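Local atomic coordinates of CocE/NonD family hydrolase (Staphylococcus aureus subsp. aureus COL, PDB entry 3III), a protein that probably hydrolyses ester or amide bonds as an alpha/beta-hydrolase related to X-Pro dipeptidyl-peptidases, with a natural substrate that remains unestablished. Residues Asp424-Ile429 and Gly515-Ile520; Pro9-Thr14 and His25-Ser30; Asn160-Thr165 and Leu320-Asn325; Val178-Pro183 and Gln252-Gln257. All blocks are in the same frame, centred on the assembly; numbering follows the deposited sequence. Where two conformers were deposited one is given.

Contact 1. Residues Asp424-Ile429 and Gly515-Ile520; sequences DLFAGI and GSEIVI
Phe426 lies with one face of its ring against the backbone of Ser516 and Glu517. The evidence is in the heights: Ser516 C stands 3.4 Å above the plane of the Phe426 ring and Glu517 N 3.6 Å above it, both displaced toward the rim. At the ring edge, in plane, Glu517 OE1 comes to 3.4 Å from Phe426 CD1, with the carboxylate turned 74° against the ring. Nearer the root of the side chain, Ser516 O is 3.3 Å from Phe426 CB, and Ile518 adds an apolar touch through CD1, though the placing of this methyl is doubtful. No hydrogen bond joins the two segments; the contact is one of packing. The second shell fixes the Glu517 carboxylate, whose OE1 is bonded to Trp456 NE1 and OE2 to His533 ND1, and the Trp456 ring also meets Phe426. Phe426 pairs through its backbone with Lys514, after which the chain doubles back: residues 515-518 run only 27° from the direction of 424-428. A loop thus leaves strand 508-514 and folds over its antiparallel neighbour 424-432, within the five-stranded sheet of the beta-rich C-terminal domain, a non-catalytic module characteristic of X-Pro dipeptidyl-peptidase relatives.

Contact 2. Residues Pro9-Thr14 and His25-Ser30; sequences PKLTVT and HIVVDS
The carbonyl of Val27 is the flat group that receives Thr14: Thr14 N lies in its plane, on a lone pair, 2.8 Å from Val27 O with a C=O...N angle of 145°. Val13 CA approaches the same oxygen, 3.5 Å from Val27 O, as a CA-H...O contact. On the same edge of the strand, Val27 N donates to Thr14 OG1 at 2.8 Å, nearly straight at 165°. Thr14 can reach it because OG1 stands beside its own backbone N, anti to the carbonyl carbon. One threonine therefore grips both the N-H and the C=O of Val27, using a backbone donor and a side-chain acceptor. The isopropyl group of Val27 is met by Thr12 O, 3.3 Å from Val27 CB, and by Leu11, whose CB is 3.9 Å from Val27 CG1. Farther on, Val13 CG2 rests 3.9 Å from Asp29 CB, while the Asp29 carboxylate turns to Ser101. The loop crosses rather than extends the strand, 98° separating the two directions. Strand 22-30 is one of the two outermost strands of the large mixed sheet; Ile26 and Val28 pair with Met38 and Gln36 of strand 36-47, and the N-terminal loop takes up Val27 on the other edge.

Contact 3. Residues Asn160-Thr165 and Leu320-Asn325; sequences NGNIGT and LKEENN
Leu320, just beyond helix 306-319, meets strand 162-168 with both its side chain and its carbonyl. The two methyls, CD1 and CD2, lie against the backbone of Ile163 and Gly164, with Leu320 CD2 3.6 Å from Gly164 N. Gly164 has no side chain, and a CB there would clash with Leu320 CD1, which lies close against the Gly164 backbone. Leu320 O accepts two amide donors from opposite faces of its plane: Asn162 ND2 at 2.9 Å, close to straight at 170°, and Asn160 ND2 at 3.1 Å. Asn160 is itself held by an Asx turn, in which Asn160 OD1 accepts from Asn162 N at 2.9 Å. The strand gripped here belongs to the core of the alpha/beta-hydrolase sheet, lying between strands 67-74 and 186-192; its place directly before helix 170-179 is consistent with the strand that leads into the nucleophile elbow in this fold. At Lys321 the chain turns its side chain away from the strand, and NZ bonds to Asn116 O. Glu322 then leaves helical geometry with a positive phi (57°), and its CB points back to the strand. There Glu322 OE2 accepts from Asn162 ND2 at 2.9 Å, on the anti side of a carboxylate nearly coplanar with the amide. Asn162 ND2 thereby serves two acceptors, while Asn162 OD1 takes a bond from Lys187 NZ.

Contact 4. Residues Val178-Pro183 and Gln252-Gln257; sequences VASLNP and QVPLSQ
Ser180 and Gln257 bring their CA atoms to 5.1 Å where a type I turn, Ala179 to Asn182, faces a short 3-10 segment, 255-257; Asn182 leaves the turn with a positive phi (54°), and Asn182 N closes it on Ala179 O. Among the side chains, Ser180 supplies most of the packing on its own segment. Its CB lies 3.8 Å from Val253 CG1 and 3.9 Å from Pro254 O, and Ser180 OG is 4.0 Å from Pro254 CD. The hydroxyl does not bond across the contact: OG stands between its own backbone N and carbonyl carbon (chi1 77°) and pairs with Trp177 O, one turn back in the helix, so what Ser180 offers Val253 and Pro254 is van der Waals contact. Gln257 CB lies 3.5 Å from Ser180 O. In the conformer given, Asn182 ND2 donates to Gln257 O at 2.8 Å with an N-H...O angle of 164°, the oxygen lying in the amide plane; a second conformer of Asn182 was modelled, so the bond is tentative. Gln257 N bonds to Pro254 O within the same segment. The contact thus joins the C-terminal end of helix 170-179 to the loop between helix 246-249 and strand 262-267. Val253 and Leu255 continue the packing onto Trp177 and Trp176 of that helix, while Ala179 faces strand 186-192 and Val178 helix 140-154.

Overall arrangement
Contacts 2, 3 and 4 belong to the alpha/beta-hydrolase part of the chain, whereas contact 1 lies in the C-terminal beta domain, its centre about 50 Å from that of contact 2. Contacts 2 and 3 reach the same mixed sheet, one at an outermost strand and one at an interior strand. Contacts 3 and 4 use consecutive elements, strand 162-168 and helix 170-179, with nearest atoms about 5 Å apart. Contacts 1 and 3 are buried, 2 and 4 only partly so. The chemistry does not simply follow burial: aromatic packing without hydrogen bonds between the segments in contact 1, backbone capture in contact 2, paired asparagine donors in contact 3, and mixed packing in contact 4.

Contact 1. Residues Asp424-Ile429 and Gly515-Ile520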
loop_
_atom_site.group_PDB
_atom_site.type_symbol
_atom_site.label_atom_id
_atom_site.label_comp_id
_atom_site.label_asym_id
_atom_site.label_seq_id
_atom_site.Cartn_x
_atom_site.Cartn_y
_atom_site.Cartn_z
ATOM N N ASP A 424 -4.057 -24.060 1.157
ATOM C CA ASP A 424 -3.535 -22.729 1.248
ATOM C C ASP A 424 -2.068 -22.761 0.843
ATOM O O ASP A 424 -1.256 -23.369 1.537
ATOM C CB ASP A 424 -3.706 -22.177 2.679
ATOM C CG ASP A 424 -5.166 -21.799 2.985
ATOM O OD1 ASP A 424 -5.866 -21.434 2.026
ATOM O OD2 ASP A 424 -5.585 -21.791 4.170
ATOM N N LEU A 425 -1.741 -22.044 -0.253
ATOM C CA LEU A 425 -0.389 -22.027 -0.799
ATOM C C LEU A 425 0.240 -20.637 -0.552
ATOM O O LEU A 425 -0.383 -19.588 -0.799
ATOM C CB LEU A 425 -0.393 -22.318 -2.288
ATOM C CG LEU A 425 -0.996 -23.630 -2.832
ATOM C CD1 LEU A 425 -1.052 -23.639 -4.388
ATOM C CD2 LEU A 425 -0.191 -24.774 -2.349
ATOM N N PHE A 426 1.456 -20.681 -0.033
ATOM C CA PHE A 426 2.241 -19.524 0.310
ATOM C C PHE A 426 3.446 -19.569 -0.604
ATOM O O PHE A 426 4.204 -20.530 -0.599
ATOM C CB PHE A 426 2.688 -19.613 1.766
ATOM C CG PHE A 426 1.544 -19.489 2.781
ATOM C CD1 PHE A 426 1.381 -18.355 3.512
ATOM C CD2 PHE A 426 0.647 -20.534 2.990
ATOM C CE1 PHE A 426 0.316 -18.188 4.436
ATOM C CE2 PHE A 426 -0.399 -20.402 3.940
ATOM C CZ PHE A 426 -0.563 -19.257 4.677
ATOM N N ALA A 427 3.569 -18.567 -1.450
ATOM C CA ALA A 427 4.697 -18.447 -2.376
ATOM C C ALA A 427 5.603 -17.324 -1.989
ATOM O O ALA A 427 5.184 -16.275 -1.444
ATOM C CB ALA A 427 4.223 -18.261 -3.767
ATOM N N GLY A 428 6.889 -17.529 -2.281
ATOM C CA GLY A 428 7.859 -16.515 -2.128
ATOM C C GLY A 428 8.986 -16.551 -3.130
ATOM O O GLY A 428 9.345 -17.619 -3.656
ATOM N N ILE A 429 9.496 -15.355 -3.440
ATOM C CA ILE A 429 10.709 -15.204 -4.246
ATOM C C ILE A 429 11.793 -14.667 -3.336
ATOM O O ILE A 429 11.575 -13.653 -2.628
ATOM C CB ILE A 429 10.508 -14.205 -5.383
ATOM C CG1 ILE A 429 9.277 -14.592 -6.202
ATOM C CG2 ILE A 429 11.832 -14.092 -6.302
ATOM C CD1 ILE A 429 9.373 -16.030 -6.842
ATOM N N GLY A 515 3.231 -24.444 3.112
ATOM C CA GLY A 515 1.872 -24.387 3.657
ATOM C C GLY A 515 1.627 -23.363 4.725
ATOM O O GLY A 515 0.549 -23.366 5.367
ATOM N N SER A 516 2.601 -22.498 4.943
ATOM C CA SER A 516 2.477 -21.434 5.934
ATOM C C SER A 516 3.445 -20.293 5.582
ATOM O O SER A 516 4.197 -20.395 4.613
ATOM C CB SER A 516 2.689 -21.999 7.376
ATOM O OG SER A 516 3.959 -22.610 7.509
ATOM N N GLU A 517 3.419 -19.213 6.368
ATOM C CA GLU A 517 4.211 -18.020 6.074
ATOM C C GLU A 517 5.669 -18.356 5.811
ATOM O O GLU A 517 6.283 -19.112 6.545
ATOM C CB GLU A 517 4.117 -16.989 7.203
ATOM C CG GLU A 517 3.853 -15.579 6.685
ATOM C CD GLU A 517 2.500 -15.442 6.087
ATOM O OE1 GLU A 517 2.404 -15.350 4.837
ATOM O OE2 GLU A 517 1.535 -15.336 6.870
ATOM N N ILE A 518 6.216 -17.753 4.769
ATOM C CA ILE A 518 7.584 -18.029 4.392
ATOM C C ILE A 518 8.606 -17.296 5.274
ATOM O O ILE A 518 9.514 -17.914 5.816
ATOM C CB ILE A 518 7.762 -17.807 2.893
ATOM C CG1 ILE A 518 6.915 -18.872 2.139
ATOM C CG2 ILE A 518 9.253 -17.940 2.505
ATOM C CD1 ILE A 518 6.637 -18.440 0.744
ATOM N N VAL A 519 8.455 -15.988 5.401
ATOM C CA VAL A 519 9.246 -15.218 6.327
ATOM C C VAL A 519 8.454 -15.187 7.617
ATOM O O VAL A 519 7.240 -14.898 7.632
ATOM C CB VAL A 519 9.522 -13.792 5.782
ATOM C CG1 VAL A 519 10.270 -12.958 6.857
ATOM C CG2 VAL A 519 10.322 -13.835 4.444
ATOM N N ILE A 520 9.076 -15.577 8.708
ATOM C CA ILE A 520 8.302 -15.622 9.920
ATOM C C ILE A 520 8.562 -14.403 10.788
ATOM O O ILE A 520 9.532 -13.680 10.594
ATOM C CB ILE A 520 8.507 -16.932 10.675
ATOM C CG1 ILE A 520 9.911 -17.017 11.250
ATOM C CG2 ILE A 520 8.222 -18.140 9.723
ATOM C CD1 ILE A 520 10.092 -18.334 11.966
#

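Contact 2. Residues Pro9-Thr14 and His25-Ser30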
loop_
_atom_site.group_PDB
_atom_site.type_symbol
_atom_site.label_atom_id
_atom_site.label_comp_id
_atom_site.label_asym_id
_atom_site.label_seq_id
_atom_site.Cartn_x
_atom_site.Cartn_y
_atom_site.Cartn_z
ATOM N N PRO A 9 13.463 32.512 15.666
ATOM C CA PRO A 9 13.893 31.792 16.857
ATOM C C PRO A 9 13.589 32.513 18.164
ATOM O O PRO A 9 13.962 31.992 19.220
ATOM C CB PRO A 9 15.396 31.679 16.657
ATOM C CG PRO A 9 15.743 32.726 15.671
ATOM C CD PRO A 9 14.594 32.863 14.791
ATOM N N LYS A 10 12.959 33.708 18.072
ATOM C CA LYS A 10 12.523 34.496 19.222
ATOM C C LYS A 10 11.205 34.018 19.800
ATOM O O LYS A 10 10.878 34.323 20.968
ATOM C CB LYS A 10 12.386 35.997 18.860
ATOM C CG LYS A 10 13.680 36.625 18.334
ATOM C CD LYS A 10 14.774 36.699 19.418
ATOM C CE LYS A 10 16.013 37.458 18.936
ATOM N NZ LYS A 10 17.039 37.642 20.017
ATOM N N LEU A 11 10.479 33.216 19.028
ATOM C CA LEU A 11 9.161 32.774 19.423
ATOM C C LEU A 11 9.348 31.471 20.160
ATOM O O LEU A 11 10.376 30.805 19.972
ATOM C CB LEU A 11 8.298 32.545 18.182
ATOM C CG LEU A 11 8.285 33.750 17.238
ATOM C CD1 LEU A 11 7.897 33.344 15.820
ATOM C CD2 LEU A 11 7.365 34.827 17.821
ATOM N N THR A 12 8.390 31.142 21.021
ATOM C CA THR A 12 8.286 29.810 21.640
ATOM C C THR A 12 7.285 28.997 20.816
ATOM O O THR A 12 6.279 29.508 20.381
ATOM C CB THR A 12 7.837 29.867 23.153
ATOM O OG1 THR A 12 8.217 28.657 23.800
ATOM C CG2 THR A 12 6.306 30.027 23.352
ATOM N N VAL A 13 7.591 27.729 20.591
ATOM C CA VAL A 13 6.697 26.817 19.948
ATOM C C VAL A 13 5.452 26.556 20.816
ATOM O O VAL A 13 5.563 26.306 22.033
ATOM C CB VAL A 13 7.438 25.498 19.646
ATOM C CG1 VAL A 13 6.468 24.392 19.251
ATOM C CG2 VAL A 13 8.571 25.752 18.537
ATOM N N THR A 14 4.292 26.569 20.151
ATOM C CA THR A 14 2.999 26.299 20.787
ATOM C C THR A 14 2.996 24.823 21.148
ATOM O O THR A 14 3.310 23.953 20.327
ATOM C CB THR A 14 1.847 26.653 19.856
ATOM O OG1 THR A 14 2.008 28.023 19.477
ATOM C CG2 THR A 14 0.468 26.426 20.543
ATOM N N HIS A 25 -3.458 31.776 17.084
ATOM C CA HIS A 25 -2.160 32.081 16.510
ATOM C C HIS A 25 -1.165 31.209 17.185
ATOM O O HIS A 25 -1.035 31.259 18.400
ATOM C CB HIS A 25 -1.831 33.528 16.693
ATOM C CG HIS A 25 -2.723 34.420 15.909
ATOM N ND1 HIS A 25 -2.381 34.910 14.668
ATOM C CD2 HIS A 25 -3.963 34.899 16.180
ATOM C CE1 HIS A 25 -3.365 35.668 14.209
ATOM N NE2 HIS A 25 -4.334 35.681 15.108
ATOM N N ILE A 26 -0.502 30.359 16.415
ATOM C CA ILE A 26 0.405 29.388 16.966
ATOM C C ILE A 26 1.780 29.530 16.319
ATOM O O ILE A 26 1.928 30.227 15.314
ATOM C CB ILE A 26 -0.148 27.959 16.776
ATOM C CG1 ILE A 26 -0.089 27.560 15.315
ATOM C CG2 ILE A 26 -1.595 27.895 17.316
ATOM C CD1 ILE A 26 -0.154 26.038 15.050
ATOM N N VAL A 27 2.760 28.879 16.932
ATOM C CA VAL A 27 4.123 28.782 16.408
ATOM C C VAL A 27 4.437 27.271 16.306
ATOM O O VAL A 27 4.392 26.562 17.320
ATOM C CB VAL A 27 5.132 29.511 17.336
ATOM C CG1 VAL A 27 6.570 29.345 16.895
ATOM C CG2 VAL A 27 4.781 31.024 17.478
ATOM N N VAL A 28 4.827 26.829 15.118
ATOM C CA VAL A 28 5.013 25.402 14.779
ATOM C C VAL A 28 6.506 25.120 14.781
ATOM O O VAL A 28 7.281 25.930 14.300
ATOM C CB VAL A 28 4.361 25.043 13.374
ATOM C CG1 VAL A 28 4.753 23.577 12.882
ATOM C CG2 VAL A 28 2.856 25.209 13.430
ATOM N N ASP A 29 6.878 23.958 15.310
ATOM C CA ASP A 29 8.257 23.477 15.277
ATOM C C ASP A 29 8.501 22.828 13.909
ATOM O O ASP A 29 8.476 21.623 13.766
ATOM C CB ASP A 29 8.531 22.487 16.410
ATOM C CG ASP A 29 7.441 21.375 16.528
ATOM O OD1 ASP A 29 6.241 21.559 16.261
ATOM O OD2 ASP A 29 7.800 20.288 16.844
ATOM N N SER A 30 8.681 23.644 12.876
ATOM C CA SER A 30 8.876 23.104 11.541
ATOM C C SER A 30 10.234 22.380 11.460
ATOM O O SER A 30 11.224 22.869 11.959
ATOM C CB SER A 30 8.830 24.207 10.469
ATOM O OG SER A 30 9.235 23.669 9.216
#

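Contact 3. Residues Asn160-Thr165 and Leu320-Asn325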
loop_
_atom_site.group_PDB
_atom_site.type_symbol
_atom_site.label_atom_id
_atom_site.label_comp_id
_atom_site.label_asym_id
_atom_site.label_seq_id
_atom_site.Cartn_x
_atom_site.Cartn_y
_atom_site.Cartn_z
ATOM N N ASN A 160 -7.890 29.441 -2.710
ATOM C CA ASN A 160 -7.806 29.827 -4.114
ATOM C C ASN A 160 -8.654 28.952 -5.020
ATOM O O ASN A 160 -8.568 29.081 -6.241
ATOM C CB ASN A 160 -6.350 29.904 -4.627
ATOM C CG ASN A 160 -5.729 28.499 -4.947
ATOM O OD1 ASN A 160 -6.326 27.463 -4.681
ATOM N ND2 ASN A 160 -4.535 28.492 -5.503
ATOM N N GLY A 161 -9.418 28.029 -4.424
ATOM C CA GLY A 161 -10.320 27.170 -5.200
ATOM C C GLY A 161 -9.745 25.804 -5.591
ATOM O O GLY A 161 -10.492 24.950 -6.054
ATOM N N ASN A 162 -8.437 25.607 -5.440
ATOM C CA ASN A 162 -7.749 24.400 -5.842
ATOM C C ASN A 162 -7.359 23.580 -4.599
ATOM O O ASN A 162 -6.491 23.991 -3.777
ATOM C CB ASN A 162 -6.463 24.707 -6.649
ATOM C CG ASN A 162 -6.736 25.490 -7.908
ATOM O OD1 ASN A 162 -7.870 25.530 -8.369
ATOM N ND2 ASN A 162 -5.700 26.137 -8.468
ATOM N N ILE A 163 -7.981 22.408 -4.494
ATOM C CA ILE A 163 -7.692 21.477 -3.429
ATOM C C ILE A 163 -6.899 20.286 -3.989
ATOM O O ILE A 163 -7.223 19.722 -5.046
ATOM C CB ILE A 163 -8.960 20.945 -2.781
ATOM C CG1 ILE A 163 -10.009 22.044 -2.440
ATOM C CG2 ILE A 163 -8.604 19.925 -1.672
ATOM C CD1 ILE A 163 -9.614 23.316 -1.876
ATOM N N GLY A 164 -5.853 19.937 -3.287
ATOM C CA GLY A 164 -5.073 18.753 -3.555
ATOM C C GLY A 164 -5.040 17.894 -2.280
ATOM O O GLY A 164 -4.754 18.375 -1.147
ATOM N N THR A 165 -5.258 16.605 -2.441
ATOM C CA THR A 165 -5.185 15.683 -1.315
ATOM C C THR A 165 -3.858 14.977 -1.237
ATOM O O THR A 165 -3.161 14.808 -2.255
ATOM C CB THR A 165 -6.324 14.672 -1.366
ATOM O OG1 THR A 165 -6.298 13.999 -2.619
ATOM C CG2 THR A 165 -7.714 15.354 -1.152
ATOM N N LEU A 320 -1.844 23.096 -8.083
ATOM C CA LEU A 320 -2.630 23.890 -7.167
ATOM C C LEU A 320 -2.280 25.377 -7.236
ATOM O O LEU A 320 -3.162 26.205 -7.045
ATOM C CB LEU A 320 -2.471 23.400 -5.739
ATOM C CG LEU A 320 -2.770 21.923 -5.490
ATOM C CD1 LEU A 320 -2.664 21.567 -3.926
ATOM C CD2 LEU A 320 -4.196 21.556 -5.996
ATOM N N LYS A 321 -1.006 25.721 -7.485
ATOM C CA LYS A 321 -0.632 27.133 -7.642
ATOM C C LYS A 321 -0.695 27.544 -9.105
ATOM O O LYS A 321 -0.629 28.736 -9.404
ATOM C CB LYS A 321 0.777 27.431 -7.088
ATOM C CG LYS A 321 0.842 27.347 -5.570
ATOM C CD LYS A 321 2.142 27.825 -5.015
ATOM C CE LYS A 321 2.095 27.907 -3.481
ATOM N NZ LYS A 321 3.355 28.430 -2.904
ATOM N N GLU A 322 -0.833 26.574 -10.014
ATOM C CA GLU A 322 -0.820 26.858 -11.445
ATOM C C GLU A 322 0.437 27.568 -11.918
ATOM O O GLU A 322 0.410 28.453 -12.747
ATOM C CB GLU A 322 -2.102 27.588 -11.872
ATOM C CG GLU A 322 -3.326 26.800 -11.427
ATOM C CD GLU A 322 -4.665 27.349 -11.868
ATOM O OE1 GLU A 322 -4.750 28.033 -12.885
ATOM O OE2 GLU A 322 -5.665 27.020 -11.242
ATOM N N GLU A 323 1.562 27.160 -11.355
ATOM C CA GLU A 323 2.861 27.708 -11.697
ATOM C C GLU A 323 3.446 26.924 -12.867
ATOM O O GLU A 323 3.285 25.690 -12.974
ATOM C CB GLU A 323 3.724 27.648 -10.442
ATOM C CG GLU A 323 5.111 28.116 -10.551
ATOM C CD GLU A 323 5.882 27.900 -9.232
ATOM O OE1 GLU A 323 5.264 27.978 -8.121
ATOM O OE2 GLU A 323 7.081 27.601 -9.347
ATOM N N ASN A 324 4.059 27.642 -13.805
ATOM C CA ASN A 324 4.630 27.008 -14.961
ATOM C C ASN A 324 6.036 26.531 -14.600
ATOM O O ASN A 324 7.029 27.102 -15.030
ATOM C CB ASN A 324 4.654 27.970 -16.152
ATOM C CG ASN A 324 3.232 28.256 -16.717
ATOM O OD1 ASN A 324 2.336 27.406 -16.659
ATOM N ND2 ASN A 324 3.031 29.456 -17.243
ATOM N N ASN A 325 6.114 25.511 -13.764
ATOM C CA ASN A 325 7.399 25.000 -13.362
ATOM C C ASN A 325 7.686 23.832 -14.315
ATOM O O ASN A 325 7.000 23.634 -15.315
ATOM C CB ASN A 325 7.436 24.698 -11.845
ATOM C CG ASN A 325 6.566 23.509 -11.446
ATOM O OD1 ASN A 325 6.040 22.800 -12.304
ATOM N ND2 ASN A 325 6.374 23.321 -10.130
#

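Contact 4. Residues Val178-Pro183 and Gln252-Gln257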
loop_
_atom_site.group_PDB
_atom_site.type_symbol
_atom_site.label_atom_id
_atom_site.label_comp_id
_atom_site.label_asym_id
_atom_site.label_seq_id
_atom_site.Cartn_x
_atom_site.Cartn_y
_atom_site.Cartn_z
ATOM N N VAL A 178 -12.299 9.154 -2.823
ATOM C CA VAL A 178 -12.987 10.440 -3.147
ATOM C C VAL A 178 -12.735 10.843 -4.611
ATOM O O VAL A 178 -13.616 11.366 -5.296
ATOM C CB VAL A 178 -12.625 11.555 -2.135
ATOM C CG1 VAL A 178 -11.202 12.126 -2.367
ATOM C CG2 VAL A 178 -13.671 12.643 -2.144
ATOM N N ALA A 179 -11.549 10.543 -5.125
ATOM C CA ALA A 179 -11.220 10.883 -6.517
ATOM C C ALA A 179 -12.117 10.127 -7.511
ATOM O O ALA A 179 -12.401 10.641 -8.618
ATOM C CB ALA A 179 -9.728 10.649 -6.842
ATOM N N SER A 180 -12.592 8.937 -7.122
ATOM C CA SER A 180 -13.498 8.179 -7.998
ATOM C C SER A 180 -14.869 8.905 -8.192
ATOM O O SER A 180 -15.631 8.604 -9.116
ATOM C CB SER A 180 -13.696 6.734 -7.484
ATOM O OG SER A 180 -14.585 6.691 -6.371
ATOM N N LEU A 181 -15.183 9.830 -7.289
ATOM C CA LEU A 181 -16.378 10.655 -7.384
ATOM C C LEU A 181 -16.171 11.992 -8.179
ATOM O O LEU A 181 -17.114 12.705 -8.378
ATOM C CB LEU A 181 -16.881 10.962 -5.966
ATOM C CG LEU A 181 -17.181 9.790 -5.021
ATOM C CD1 LEU A 181 -17.560 10.305 -3.628
ATOM C CD2 LEU A 181 -18.296 8.872 -5.650
ATOM N N ASN A 182 -14.920 12.304 -8.522
ATOM C CA ASN A 182 -14.544 13.495 -9.280
ATOM C C ASN A 182 -15.065 14.814 -8.675
ATOM O O ASN A 182 -15.829 15.545 -9.310
ATOM C CB ASN A 182 -14.993 13.327 -10.727
ATOM C CG ASN A 182 -14.216 12.295 -11.420
ATOM O OD1 ASN A 182 -13.039 12.500 -11.727
ATOM N ND2 ASN A 182 -14.824 11.117 -11.620
ATOM N N PRO A 183 -14.596 15.158 -7.454
ATOM C CA PRO A 183 -15.004 16.431 -6.888
ATOM C C PRO A 183 -14.491 17.551 -7.811
ATOM O O PRO A 183 -13.303 17.509 -8.202
ATOM C CB PRO A 183 -14.286 16.453 -5.497
ATOM C CG PRO A 183 -13.895 15.057 -5.218
ATOM C CD PRO A 183 -13.653 14.450 -6.573
ATOM N N GLN A 252 -14.134 -2.115 -3.414
ATOM C CA GLN A 252 -13.198 -2.023 -4.484
ATOM C C GLN A 252 -13.450 -0.702 -5.208
ATOM O O GLN A 252 -14.500 -0.493 -5.815
ATOM C CB GLN A 252 -13.329 -3.180 -5.464
ATOM C CG GLN A 252 -12.415 -3.114 -6.699
ATOM C CD GLN A 252 -12.743 -4.156 -7.720
ATOM O OE1 GLN A 252 -13.682 -3.961 -8.473
ATOM N NE2 GLN A 252 -11.990 -5.282 -7.759
ATOM N N VAL A 253 -12.494 0.212 -5.125
ATOM C CA VAL A 253 -12.686 1.507 -5.765
ATOM C C VAL A 253 -12.813 1.328 -7.300
ATOM O O VAL A 253 -11.960 0.634 -7.893
ATOM C CB VAL A 253 -11.469 2.472 -5.479
ATOM C CG1 VAL A 253 -11.635 3.828 -6.259
ATOM C CG2 VAL A 253 -11.279 2.691 -3.957
ATOM N N PRO A 254 -13.783 2.018 -7.946
ATOM C CA PRO A 254 -13.875 2.049 -9.435
ATOM C C PRO A 254 -12.843 3.038 -9.992
ATOM O O PRO A 254 -13.170 4.168 -10.361
ATOM C CB PRO A 254 -15.312 2.502 -9.716
ATOM C CG PRO A 254 -15.678 3.358 -8.541
ATOM C CD PRO A 254 -14.874 2.798 -7.321
ATOM N N LEU A 255 -11.616 2.556 -10.087
ATOM C CA LEU A 255 -10.438 3.382 -10.350
ATOM C C LEU A 255 -10.455 4.096 -11.711
ATOM O O LEU A 255 -9.907 5.176 -11.830
ATOM C CB LEU A 255 -9.189 2.513 -10.256
ATOM C CG LEU A 255 -8.827 2.022 -8.843
ATOM C CD1 LEU A 255 -7.744 0.978 -8.946
ATOM C CD2 LEU A 255 -8.356 3.158 -7.958
ATOM N N SER A 256 -11.092 3.492 -12.722
ATOM C CA SER A 256 -11.152 4.083 -14.038
ATOM C C SER A 256 -12.023 5.346 -14.118
ATOM O O SER A 256 -12.036 6.053 -15.131
ATOM C CB SER A 256 -11.627 3.038 -15.049
ATOM O OG SER A 256 -12.968 2.695 -14.822
ATOM N N GLN A 257 -12.802 5.602 -13.094
ATOM C CA GLN A 257 -13.496 6.875 -12.939
ATOM C C GLN A 257 -12.579 8.026 -12.564
ATOM O O GLN A 257 -12.977 9.209 -12.652
ATOM C CB GLN A 257 -14.558 6.727 -11.864
ATOM C CG GLN A 257 -15.685 5.716 -12.276
ATOM C CD GLN A 257 -16.795 5.579 -11.257
ATOM O OE1 GLN A 257 -16.880 6.327 -10.283
ATOM N NE2 GLN A 257 -17.671 4.637 -11.488
#